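PDB 4N30: protein disulfide isomerase from Pseudomonas aeruginosa, which probably catalyses the formation or rearrangement of disulfide bonds, as a thioredoxin-fold oxidoreductase of the DsbA subfamily. Local coordinates for residues Pro67-Tyr72 with Thr181-Leu186; Asn59-Leu64 with Val89-Pro94; Arg195-Glu200 with Ile212-Lys217; Ala44-Tyr49 with Lys119-Ala124. One frame throughout, in Å; residues are numbered along the deposited sequence.

Interaction 1 (Pro67-Tyr72 with Thr181-Leu186)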
# COMPACT_ATOMS: atom_id res chain seq x y z
N PRO A 67 -6.18 9.51 7.26
CA PRO A 67 -5.18 10.18 8.11
C PRO A 67 -4.35 9.20 8.89
O PRO A 67 -3.22 9.57 9.29
CB PRO A 67 -6.09 11.07 9.04
CG PRO A 67 -7.38 10.34 9.09
CD PRO A 67 -7.57 9.75 7.68
N PHE A 68 -4.90 8.05 9.18
CA PHE A 68 -4.10 7.00 9.85
C PHE A 68 -3.01 6.46 8.94
O PHE A 68 -1.85 6.30 9.32
CB PHE A 68 -5.05 5.88 10.35
CG PHE A 68 -6.10 6.33 11.33
CD1 PHE A 68 -5.74 6.65 12.68
CD2 PHE A 68 -7.45 6.35 10.94
CE1 PHE A 68 -6.78 7.04 13.58
CE2 PHE A 68 -8.46 6.67 11.86
CZ PHE A 68 -8.14 7.01 13.15
N CYS A 69 -3.43 6.19 7.72
CA CYS A 69 -2.43 5.72 6.74
C CYS A 69 -1.36 6.77 6.48
O CYS A 69 -0.19 6.38 6.28
CB CYS A 69 -3.14 5.36 5.45
SG CYS A 69 -4.22 3.92 5.57
N LYS A 70 -1.74 8.06 6.46
CA LYS A 70 -0.75 9.04 6.26
C LYS A 70 0.37 9.06 7.34
O LYS A 70 1.54 9.13 7.03
CB LYS A 70 -1.45 10.44 6.15
CG LYS A 70 -0.43 11.59 6.02
CD LYS A 70 -1.10 12.92 5.77
CE LYS A 70 -0.05 13.97 5.62
NZ LYS A 70 -0.49 15.33 5.14
N VAL A 71 -0.01 8.95 8.60
CA VAL A 71 1.07 8.97 9.61
C VAL A 71 1.74 7.59 9.74
O VAL A 71 2.88 7.46 10.10
CB VAL A 71 0.56 9.51 10.95
CG1 VAL A 71 -0.57 8.64 11.47
CG2 VAL A 71 1.66 9.61 12.00
N TYR A 72 1.00 6.53 9.46
CA TYR A 72 1.55 5.20 9.73
C TYR A 72 2.44 4.72 8.64
O TYR A 72 3.47 4.02 8.95
CB TYR A 72 0.35 4.18 9.86
CG TYR A 72 0.76 2.83 10.29
CD1 TYR A 72 1.36 2.63 11.58
CD2 TYR A 72 0.55 1.74 9.50
CE1 TYR A 72 1.75 1.36 11.98
CE2 TYR A 72 0.89 0.45 9.94
CZ TYR A 72 1.48 0.30 11.19
OH TYR A 72 1.84 -1.02 11.53
N THR A 181 -12.50 -3.72 6.67
CA THR A 181 -13.38 -2.58 6.46
C THR A 181 -12.70 -1.26 6.69
O THR A 181 -13.34 -0.22 6.42
CB THR A 181 -14.61 -2.67 7.41
OG1 THR A 181 -14.26 -2.26 8.71
CG2 THR A 181 -15.29 -4.03 7.46
N ALA A 182 -11.51 -1.21 7.32
CA ALA A 182 -10.91 0.07 7.76
C ALA A 182 -9.44 0.05 7.40
O ALA A 182 -8.88 -1.00 7.16
CB ALA A 182 -11.13 0.35 9.25
N THR A 183 -8.83 1.24 7.39
CA THR A 183 -7.42 1.38 7.03
C THR A 183 -6.64 2.11 8.04
O THR A 183 -7.19 3.00 8.77
CB THR A 183 -7.23 2.12 5.68
OG1 THR A 183 -7.92 3.36 5.73
CG2 THR A 183 -7.83 1.31 4.50
N PRO A 184 -5.40 1.77 8.30
CA PRO A 184 -4.69 0.63 7.68
C PRO A 184 -5.08 -0.67 8.33
O PRO A 184 -5.40 -0.75 9.57
CB PRO A 184 -3.21 0.94 8.01
CG PRO A 184 -3.30 1.68 9.36
CD PRO A 184 -4.52 2.54 9.23
N THR A 185 -5.13 -1.72 7.56
CA THR A 185 -5.25 -3.10 8.12
C THR A 185 -4.10 -3.87 7.51
O THR A 185 -3.78 -3.70 6.31
CB THR A 185 -6.55 -3.75 7.73
OG1 THR A 185 -7.61 -3.09 8.43
CG2 THR A 185 -6.61 -5.25 8.16
N LEU A 186 -3.40 -4.64 8.32
CA LEU A 186 -2.26 -5.47 7.87
C LEU A 186 -2.64 -6.91 7.71
O LEU A 186 -3.32 -7.41 8.59
CB LEU A 186 -1.09 -5.33 8.83
CG LEU A 186 -0.74 -3.91 9.21
CD1 LEU A 186 0.54 -3.95 10.12
CD2 LEU A 186 -0.48 -3.03 7.98
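C69, in the first turn of helix 67-81, faces P184 in the loop entering strand 185-190, with C69 CA and P184 CA 5.6 Å apart. The peptide bond before P184 is cis. A cis-proline loop set against a cysteine at the start of a helix is the signature of the thioredoxin fold, and C66 and C69 are consistent with its CxxC motif. No hydrogen bond links the two segments; the contact rests on van der Waals packing. C69 reaches the loop with its sulfur, since SG stands beside its own backbone N (chi1 -68°). SG lies 3.5 Å from T183 CB and also comes close to the cis peptide, 3.7 Å from P184 N. One turn of the helix supplies further neighbours of the proline ring. F68 CB packs 3.6 Å from P184 CD, while the phenyl ring leads away from the loop. From the other end, the Y72 ring crosses the proline obliquely, its CD2 3.9 Å from P184 CG. The CG of Y72 is anti to the backbone N (chi1 -173°), and the phenol continues toward L186, which it meets tip to tip. L186 CD2 sits at the ring edge, near its plane, while the phenol oxygen is hydrogen-bonded to A203 O. Strand 185-190 itself is held by backbone bonds of T185 to Y61 and of L186 to L199. T185 OG1, at the start of the strand, donates to A182 O in the preceding loop over 2.8 Å. At the tip of the tyrosine, Y72 OH approaches L186 CD1 to 3.5 Å.

Interaction 2 (Asn59-Leu64 with Val89-Pro94)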
# COMPACT_ATOMS: atom_id res chain seq x y z
N ASN A 59 1.35 -6.94 4.17
CA ASN A 59 0.41 -6.34 3.23
C ASN A 59 -0.37 -5.25 3.90
O ASN A 59 -1.07 -5.54 4.89
CB ASN A 59 -0.58 -7.41 2.70
CG ASN A 59 0.13 -8.44 1.87
OD1 ASN A 59 0.34 -8.23 0.68
ND2 ASN A 59 0.53 -9.54 2.51
N GLU A 60 -0.14 -4.01 3.49
CA GLU A 60 -0.76 -2.86 4.17
C GLU A 60 -1.93 -2.39 3.31
O GLU A 60 -1.72 -1.81 2.24
CB GLU A 60 0.28 -1.70 4.35
CG GLU A 60 -0.35 -0.45 4.94
CD GLU A 60 0.49 0.80 4.84
OE1 GLU A 60 1.53 0.82 4.27
OE2 GLU A 60 -0.06 1.84 5.32
N TYR A 61 -3.14 -2.71 3.71
CA TYR A 61 -4.33 -2.23 3.04
C TYR A 61 -4.56 -0.80 3.44
O TYR A 61 -4.76 -0.48 4.64
CB TYR A 61 -5.56 -3.09 3.41
CG TYR A 61 -5.50 -4.44 2.75
CD1 TYR A 61 -6.17 -4.67 1.55
CD2 TYR A 61 -4.75 -5.50 3.32
CE1 TYR A 61 -6.08 -5.89 0.88
CE2 TYR A 61 -4.66 -6.75 2.65
CZ TYR A 61 -5.38 -6.89 1.48
OH TYR A 61 -5.26 -8.09 0.77
N ALA A 62 -4.54 0.10 2.48
CA ALA A 62 -4.42 1.53 2.77
C ALA A 62 -5.09 2.42 1.75
O ALA A 62 -5.42 2.00 0.62
CB ALA A 62 -2.95 1.91 2.89
N ASP A 63 -5.36 3.63 2.21
CA ASP A 63 -6.20 4.64 1.48
C ASP A 63 -5.44 5.97 1.59
O ASP A 63 -5.00 6.37 2.68
CB ASP A 63 -7.54 4.66 2.28
CG ASP A 63 -8.45 5.84 1.96
OD1 ASP A 63 -8.09 6.80 1.32
OD2 ASP A 63 -9.65 5.72 2.42
N LEU A 64 -5.21 6.60 0.42
CA LEU A 64 -4.35 7.78 0.35
C LEU A 64 -5.06 9.03 0.92
O LEU A 64 -4.34 10.03 1.10
CB LEU A 64 -3.94 7.96 -1.11
CG LEU A 64 -2.83 6.96 -1.48
CD1 LEU A 64 -2.78 6.74 -3.01
CD2 LEU A 64 -1.44 7.39 -0.96
N VAL A 89 4.09 -4.63 1.20
CA VAL A 89 3.38 -4.47 -0.05
C VAL A 89 2.17 -3.64 0.13
O VAL A 89 1.35 -3.91 1.08
CB VAL A 89 3.00 -5.86 -0.67
CG1 VAL A 89 2.15 -5.66 -1.90
CG2 VAL A 89 4.30 -6.65 -0.99
N TRP A 90 2.04 -2.53 -0.61
CA TRP A 90 0.86 -1.68 -0.49
C TRP A 90 -0.30 -2.40 -1.14
O TRP A 90 -0.15 -2.78 -2.34
CB TRP A 90 1.11 -0.37 -1.22
CG TRP A 90 -0.07 0.60 -1.27
CD1 TRP A 90 -1.13 0.60 -2.14
CD2 TRP A 90 -0.31 1.71 -0.37
NE1 TRP A 90 -1.95 1.64 -1.89
CE2 TRP A 90 -1.49 2.35 -0.84
CE3 TRP A 90 0.42 2.25 0.70
CZ2 TRP A 90 -2.00 3.50 -0.23
CZ3 TRP A 90 -0.07 3.42 1.28
CH2 TRP A 90 -1.27 4.02 0.80
N ARG A 91 -1.44 -2.50 -0.49
CA ARG A 91 -2.65 -3.02 -1.10
C ARG A 91 -3.70 -1.94 -1.04
O ARG A 91 -3.90 -1.26 -0.04
CB ARG A 91 -3.13 -4.26 -0.32
CG ARG A 91 -2.09 -5.39 -0.17
CD ARG A 91 -1.52 -5.90 -1.46
NE ARG A 91 -2.57 -6.63 -2.04
CZ ARG A 91 -2.88 -7.91 -1.77
NH1 ARG A 91 -2.20 -8.63 -0.88
NH2 ARG A 91 -3.94 -8.45 -2.37
N HIS A 92 -4.49 -1.77 -2.09
CA HIS A 92 -5.47 -0.69 -2.16
C HIS A 92 -6.70 -0.99 -1.42
O HIS A 92 -7.42 -1.98 -1.75
CB HIS A 92 -5.78 -0.36 -3.62
CG HIS A 92 -4.63 0.16 -4.35
ND1 HIS A 92 -4.15 1.42 -4.17
CD2 HIS A 92 -3.86 -0.44 -5.35
CE1 HIS A 92 -3.10 1.58 -5.00
NE2 HIS A 92 -2.89 0.44 -5.69
N LEU A 93 -7.11 -0.06 -0.54
CA LEU A 93 -8.44 -0.06 -0.02
C LEU A 93 -8.85 1.39 0.20
O LEU A 93 -9.10 1.81 1.31
CB LEU A 93 -8.52 -0.89 1.25
CG LEU A 93 -9.91 -1.06 1.87
CD1 LEU A 93 -10.81 -1.78 0.87
CD2 LEU A 93 -9.84 -1.86 3.18
N PRO A 94 -9.18 2.08 -0.91
CA PRO A 94 -9.76 3.40 -0.78
C PRO A 94 -11.14 3.25 -0.16
O PRO A 94 -11.98 2.51 -0.68
CB PRO A 94 -9.85 3.90 -2.25
CG PRO A 94 -9.80 2.63 -3.06
CD PRO A 94 -8.93 1.67 -2.31
O HOH W 1 -5.30 3.07 -2.14
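R91 and Y61 run side by side and point the same way, the aliphatic root of the arginine lying across the aromatic ring. R91 CB sits over the ring face, 3.6 Å from the centroid of the Y61 ring. The arginine chain bends at chi2 and chi3, and Y61 OH lies over one face of its guanidinium, in an approach too poorly angled for a hydrogen bond. N59 meets the same group at its edge: R91 NH1 donates to N59 OD1 over 3.0 Å, nearly within the guanidinium plane but from well above the amide plane. A salt bridge from R91 NE to D171 adds a second grip. On the other face of the sheet W90 spreads its indole over the neighbouring strand. A62 CB stands over the six-membered ring, 3.4 Å from W90 CH2, and L64 crosses the ring with its CG 3.8 Å from W90 CZ2. E60 OE1, 4.0 Å from W90 CE3, has no hydrogen-bonding partner in the model, whereas OE2 is bonded to T73. Between these two layers of side chains the backbones bond in parallel register, E60 N to V89 O at 2.8 Å and R91 N to E60 O at 2.8 Å, with the strand axes inclined by 34°. A62 O takes both L93 N and a water that also reaches H92 ND1. Strands 56-62 and 86-92, joined through helix 67-81, form the parallel beta-alpha-beta unit at the centre of the thioredoxin fold.

Interaction 3 (Arg195-Glu200 with Ile212-Lys217)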
# COMPACT_ATOMS: atom_id res chain seq x y z
N ARG A 195 1.28 -19.19 5.98
CA ARG A 195 0.36 -18.78 7.00
C ARG A 195 0.32 -17.23 7.02
O ARG A 195 1.34 -16.54 6.76
CB ARG A 195 0.94 -19.31 8.32
CG ARG A 195 0.04 -19.23 9.52
CD ARG A 195 0.69 -19.80 10.75
NE ARG A 195 -0.24 -19.91 11.82
CZ ARG A 195 0.17 -20.27 13.01
NH1 ARG A 195 1.45 -20.61 13.27
NH2 ARG A 195 -0.79 -20.44 13.95
N SER A 196 -0.84 -16.71 7.42
CA SER A 196 -0.97 -15.23 7.56
C SER A 196 -1.80 -14.87 8.75
O SER A 196 -2.47 -15.71 9.34
CB SER A 196 -1.59 -14.64 6.32
OG SER A 196 -2.94 -15.04 6.15
N VAL A 197 -1.67 -13.62 9.17
CA VAL A 197 -2.45 -13.10 10.27
C VAL A 197 -2.85 -11.67 9.96
O VAL A 197 -2.06 -10.87 9.43
CB VAL A 197 -1.65 -13.22 11.58
CG1 VAL A 197 -0.36 -12.39 11.62
CG2 VAL A 197 -2.46 -12.76 12.78
N LYS A 198 -4.05 -11.28 10.36
CA LYS A 198 -4.58 -9.94 10.09
C LYS A 198 -4.50 -9.12 11.37
O LYS A 198 -4.84 -9.59 12.53
CB LYS A 198 -6.00 -10.10 9.61
CG LYS A 198 -6.58 -8.75 9.27
CD LYS A 198 -8.09 -8.69 9.16
CE LYS A 198 -8.72 -9.73 8.29
NZ LYS A 198 -10.17 -10.05 8.67
N LEU A 199 -4.17 -7.86 11.28
CA LEU A 199 -4.13 -6.94 12.41
C LEU A 199 -4.82 -5.68 11.91
O LEU A 199 -4.42 -5.08 10.92
CB LEU A 199 -2.72 -6.54 12.81
CG LEU A 199 -1.66 -7.66 13.01
CD1 LEU A 199 -0.26 -7.09 13.05
CD2 LEU A 199 -2.00 -8.29 14.34
N GLU A 200 -5.82 -5.21 12.62
CA GLU A 200 -6.50 -3.95 12.27
C GLU A 200 -5.86 -2.84 12.98
O GLU A 200 -5.88 -2.94 14.22
CB GLU A 200 -8.02 -4.04 12.53
CG GLU A 200 -8.70 -2.64 12.16
CD GLU A 200 -10.21 -2.74 11.91
OE1 GLU A 200 -10.70 -3.81 11.44
OE2 GLU A 200 -10.82 -1.73 12.38
N ILE A 212 4.41 -11.76 14.25
CA ILE A 212 5.33 -12.67 13.52
C ILE A 212 5.64 -13.90 14.43
O ILE A 212 5.75 -15.03 13.96
CB ILE A 212 6.58 -11.89 13.06
CG1 ILE A 212 6.15 -10.95 11.92
CG2 ILE A 212 7.67 -12.87 12.56
CD1 ILE A 212 7.23 -9.94 11.60
N ASP A 213 5.78 -13.67 15.74
CA ASP A 213 5.97 -14.75 16.69
C ASP A 213 4.79 -15.70 16.65
O ASP A 213 4.95 -16.92 16.70
CB ASP A 213 6.20 -14.13 18.06
CG ASP A 213 6.34 -15.12 19.14
OD1 ASP A 213 7.46 -15.47 19.49
OD2 ASP A 213 5.31 -15.49 19.77
N TRP A 214 3.57 -15.14 16.56
CA TRP A 214 2.41 -16.03 16.42
C TRP A 214 2.45 -16.88 15.14
O TRP A 214 2.13 -18.08 15.16
CB TRP A 214 1.15 -15.16 16.46
CG TRP A 214 -0.14 -15.94 16.37
CD1 TRP A 214 -0.94 -16.33 17.47
CD2 TRP A 214 -0.87 -16.30 15.19
NE1 TRP A 214 -2.10 -16.96 17.01
CE2 TRP A 214 -2.06 -17.00 15.63
CE3 TRP A 214 -0.61 -16.18 13.82
CZ2 TRP A 214 -3.04 -17.47 14.76
CZ3 TRP A 214 -1.61 -16.70 12.91
CH2 TRP A 214 -2.78 -17.31 13.38
N LEU A 215 2.95 -16.29 14.05
CA LEU A 215 3.08 -17.05 12.81
C LEU A 215 4.14 -18.17 12.94
O LEU A 215 3.93 -19.27 12.39
CB LEU A 215 3.45 -16.11 11.67
CG LEU A 215 2.38 -15.15 11.18
CD1 LEU A 215 3.05 -14.16 10.21
CD2 LEU A 215 1.25 -15.89 10.48
N ALA A 216 5.27 -17.86 13.57
CA ALA A 216 6.47 -18.58 13.24
C ALA A 216 7.51 -18.65 14.38
O ALA A 216 8.67 -19.05 14.06
CB ALA A 216 7.16 -17.83 12.04
N LYS A 217 7.11 -18.63 15.63
CA LYS A 217 8.15 -18.57 16.75
C LYS A 217 9.01 -19.84 16.68
O LYS A 217 10.17 -19.83 17.12
CB LYS A 217 7.46 -18.44 18.10
CG LYS A 217 6.62 -19.64 18.48
CD LYS A 217 5.88 -19.42 19.80
CE LYS A 217 4.69 -18.59 19.75
NZ LYS A 217 3.63 -18.93 18.78
O HOH W 2 0.18 -19.56 16.62
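R195 slides past L215, the two side chains running in opposite directions, and then passes over the indole of W214. Its CB is 4.1 Å from L215 CD2, and its CG comes nearer, 3.7 Å from the same L215 CD2. The CG is anti to the backbone N (chi1 -169°) and the chain stays extended as far as NE. CD passes the carbonyl oxygen of L215, and NE then arrives 3.7 Å from W214 CZ3. Here the arginine crosses the tryptophan at about a right angle, with CZ 4.2 Å from the centroid of the six-membered ring in a cation-pi contact; the guanidinium is tilted 40° against the indole. Strand 196-200 is the last strand of the thioredoxin fold, and helix 205-216 packs against it nearly antiparallel, the axes of the two short segments approaching to 8.6 Å at 156°, which completes the C-terminal beta-beta-alpha unit begun by strand 185-190. At the tip, R195 NH1 makes a weak hydrogen bond of 3.0 Å to L215 O. R195 NH2 lies over the W214 face and donates over 3.0 Å to a water that in turn donates to W214 O. Further along the strand, V197 touches both helix residues: V197 CB is 3.7 Å from W214 CZ3, and CG1 packs on the branch point of L215. L215 also touches W56 of strand 56-62, and V197 touches A211.

Interaction 4 (Ala44-Tyr49 with Lys119-Ala124)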
# COMPACT_ATOMS: atom_id res chain seq x y z
N ALA A 44 5.11 -9.07 -6.59
CA ALA A 44 5.06 -7.62 -6.47
C ALA A 44 6.41 -7.03 -6.92
O ALA A 44 7.50 -7.57 -6.67
CB ALA A 44 4.75 -7.21 -5.02
N ASN A 45 6.27 -5.90 -7.57
CA ASN A 45 7.45 -5.16 -7.96
C ASN A 45 7.23 -3.70 -7.55
O ASN A 45 7.74 -3.26 -6.53
CB ASN A 45 7.77 -5.38 -9.42
CG ASN A 45 8.97 -4.60 -9.87
OD1 ASN A 45 9.47 -3.73 -9.18
ND2 ASN A 45 9.51 -4.97 -11.03
N HIS A 46 6.45 -2.95 -8.33
CA HIS A 46 6.33 -1.54 -8.05
C HIS A 46 5.63 -1.28 -6.69
O HIS A 46 5.94 -0.27 -6.11
CB HIS A 46 5.58 -0.76 -9.14
CG HIS A 46 4.20 -1.24 -9.44
ND1 HIS A 46 3.05 -0.67 -8.93
CD2 HIS A 46 3.77 -2.29 -10.28
CE1 HIS A 46 1.96 -1.32 -9.46
NE2 HIS A 46 2.41 -2.32 -10.29
N SER A 47 4.78 -2.21 -6.25
CA SER A 47 4.10 -2.03 -4.97
C SER A 47 4.86 -2.58 -3.77
O SER A 47 4.30 -2.54 -2.64
CB SER A 47 2.68 -2.64 -5.08
OG SER A 47 2.78 -4.04 -5.33
N LEU A 48 6.06 -3.07 -3.97
CA LEU A 48 6.93 -3.75 -2.96
C LEU A 48 7.93 -2.77 -2.42
O LEU A 48 8.58 -2.06 -3.21
CB LEU A 48 7.81 -4.84 -3.64
CG LEU A 48 8.91 -5.46 -2.74
CD1 LEU A 48 8.34 -6.23 -1.56
CD2 LEU A 48 9.78 -6.37 -3.59
N TYR A 49 8.10 -2.69 -1.08
CA TYR A 49 9.15 -1.91 -0.45
C TYR A 49 9.92 -2.88 0.39
O TYR A 49 9.37 -3.63 1.21
CB TYR A 49 8.51 -0.82 0.42
CG TYR A 49 9.52 0.07 1.05
CD1 TYR A 49 10.16 1.10 0.32
CD2 TYR A 49 9.91 -0.15 2.37
CE1 TYR A 49 11.17 1.85 0.95
CE2 TYR A 49 10.94 0.59 3.02
CZ TYR A 49 11.51 1.59 2.24
OH TYR A 49 12.51 2.36 2.78
N LYS A 119 10.31 2.85 -7.16
CA LYS A 119 10.78 4.09 -6.68
C LYS A 119 9.72 5.19 -6.96
O LYS A 119 9.34 5.97 -6.08
CB LYS A 119 12.14 4.48 -7.35
CG LYS A 119 12.66 5.89 -7.00
CD LYS A 119 13.22 5.94 -5.59
CE LYS A 119 13.50 7.36 -5.08
NZ LYS A 119 14.86 7.81 -5.50
N ALA A 120 9.15 5.17 -8.17
CA ALA A 120 8.10 6.14 -8.50
C ALA A 120 6.81 5.89 -7.72
O ALA A 120 6.16 6.87 -7.33
CB ALA A 120 7.81 6.17 -10.03
N PHE A 121 6.46 4.64 -7.56
CA PHE A 121 5.27 4.29 -6.85
C PHE A 121 5.32 4.82 -5.40
O PHE A 121 4.40 5.55 -4.97
CB PHE A 121 5.08 2.76 -6.85
CG PHE A 121 3.94 2.28 -6.01
CD1 PHE A 121 2.72 2.09 -6.64
CD2 PHE A 121 4.04 1.96 -4.66
CE1 PHE A 121 1.62 1.59 -5.95
CE2 PHE A 121 2.93 1.45 -3.98
CZ PHE A 121 1.72 1.31 -4.62
N TRP A 122 6.39 4.55 -4.69
CA TRP A 122 6.46 4.99 -3.31
C TRP A 122 6.71 6.47 -3.17
O TRP A 122 6.17 7.06 -2.25
CB TRP A 122 7.52 4.15 -2.55
CG TRP A 122 7.08 2.75 -2.37
CD1 TRP A 122 7.45 1.64 -3.13
CD2 TRP A 122 6.16 2.25 -1.39
NE1 TRP A 122 6.79 0.50 -2.71
CE2 TRP A 122 6.01 0.82 -1.62
CE3 TRP A 122 5.41 2.85 -0.32
CZ2 TRP A 122 5.15 0.06 -0.86
CZ3 TRP A 122 4.59 2.04 0.47
CH2 TRP A 122 4.46 0.65 0.18
N SER A 123 7.38 7.07 -4.14
CA SER A 123 7.49 8.51 -4.15
C SER A 123 6.15 9.16 -4.40
O SER A 123 5.85 10.20 -3.79
CB SER A 123 8.53 9.01 -5.17
OG SER A 123 9.81 8.65 -4.73
N ALA A 124 5.30 8.56 -5.21
CA ALA A 124 3.97 9.14 -5.54
C ALA A 124 3.12 8.99 -4.29
O ALA A 124 2.24 9.86 -4.01
CB ALA A 124 3.33 8.49 -6.74
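F121 and W122 receive the loop on two adjacent rings that their first torsions send in different directions: F121 CG is anti to the backbone N (chi1 174°), whereas W122 CG lies beside it (chi1 -70°). The contact joins strand 48-49, at the edge of the central sheet of the thioredoxin fold, to helix 99-131, part of the helical region that DsbA-type proteins add to that fold. A type I beta turn from N45 to L48 presents its backbone to the rings. H46 O lies 3.2 Å from F121 CB, and S47 CA sits over the phenyl face, 4.0 Å from the centroid of the F121 ring. The imidazole of H46 turns an edge toward the face of F121, in an offset edge-to-face pair. Two carbonyls approach the indole: S47 O, near the ring plane, is 3.3 Å from W122 CZ2, and W122 NE1 makes a weak hydrogen bond of 3.2 Å to L48 O. F121 CD2 covers one indole face and Y49 CB the opposite one, leaving the indole sandwiched between helix neighbour and strand. Beyond CB the phenol of Y49 inclines by 64° to the indole, its edge toward the face of the five-membered ring, and its hydroxyl is bonded to D81. F121 also meets W90 edge-to-face, which ties the helix to strand 86-92. At the root of the tyrosine, Y49 CB rests 3.6 Å from W122 CE2.

Overall arrangement
All four contacts reach one mixed sheet, whose strands lie in the order 48-49, 86-92, 56-62, 185-190, 196-200. Interaction 2 sits near the middle, its centre about 4 Å from that of the chain. The centres of interactions 1 and 2 are about 8 Å apart. Those of interactions 2 and 4 are about 12 Å apart, and both pairs touch, on neighbouring strands. Interaction 3 closes the far edge, its centre about 24 Å from that of interaction 4, and meets interaction 1 through paired strands 185-190 and 196-200. Along the chain, interactions 1 and 2 alternate their segments, interaction 4 encloses interaction 2, and interaction 3 follows last. The sheet thus joins the probable CxxC site to helix 99-131 beside strand 48-49 and C-terminal helix 205-216 beside strand 196-200.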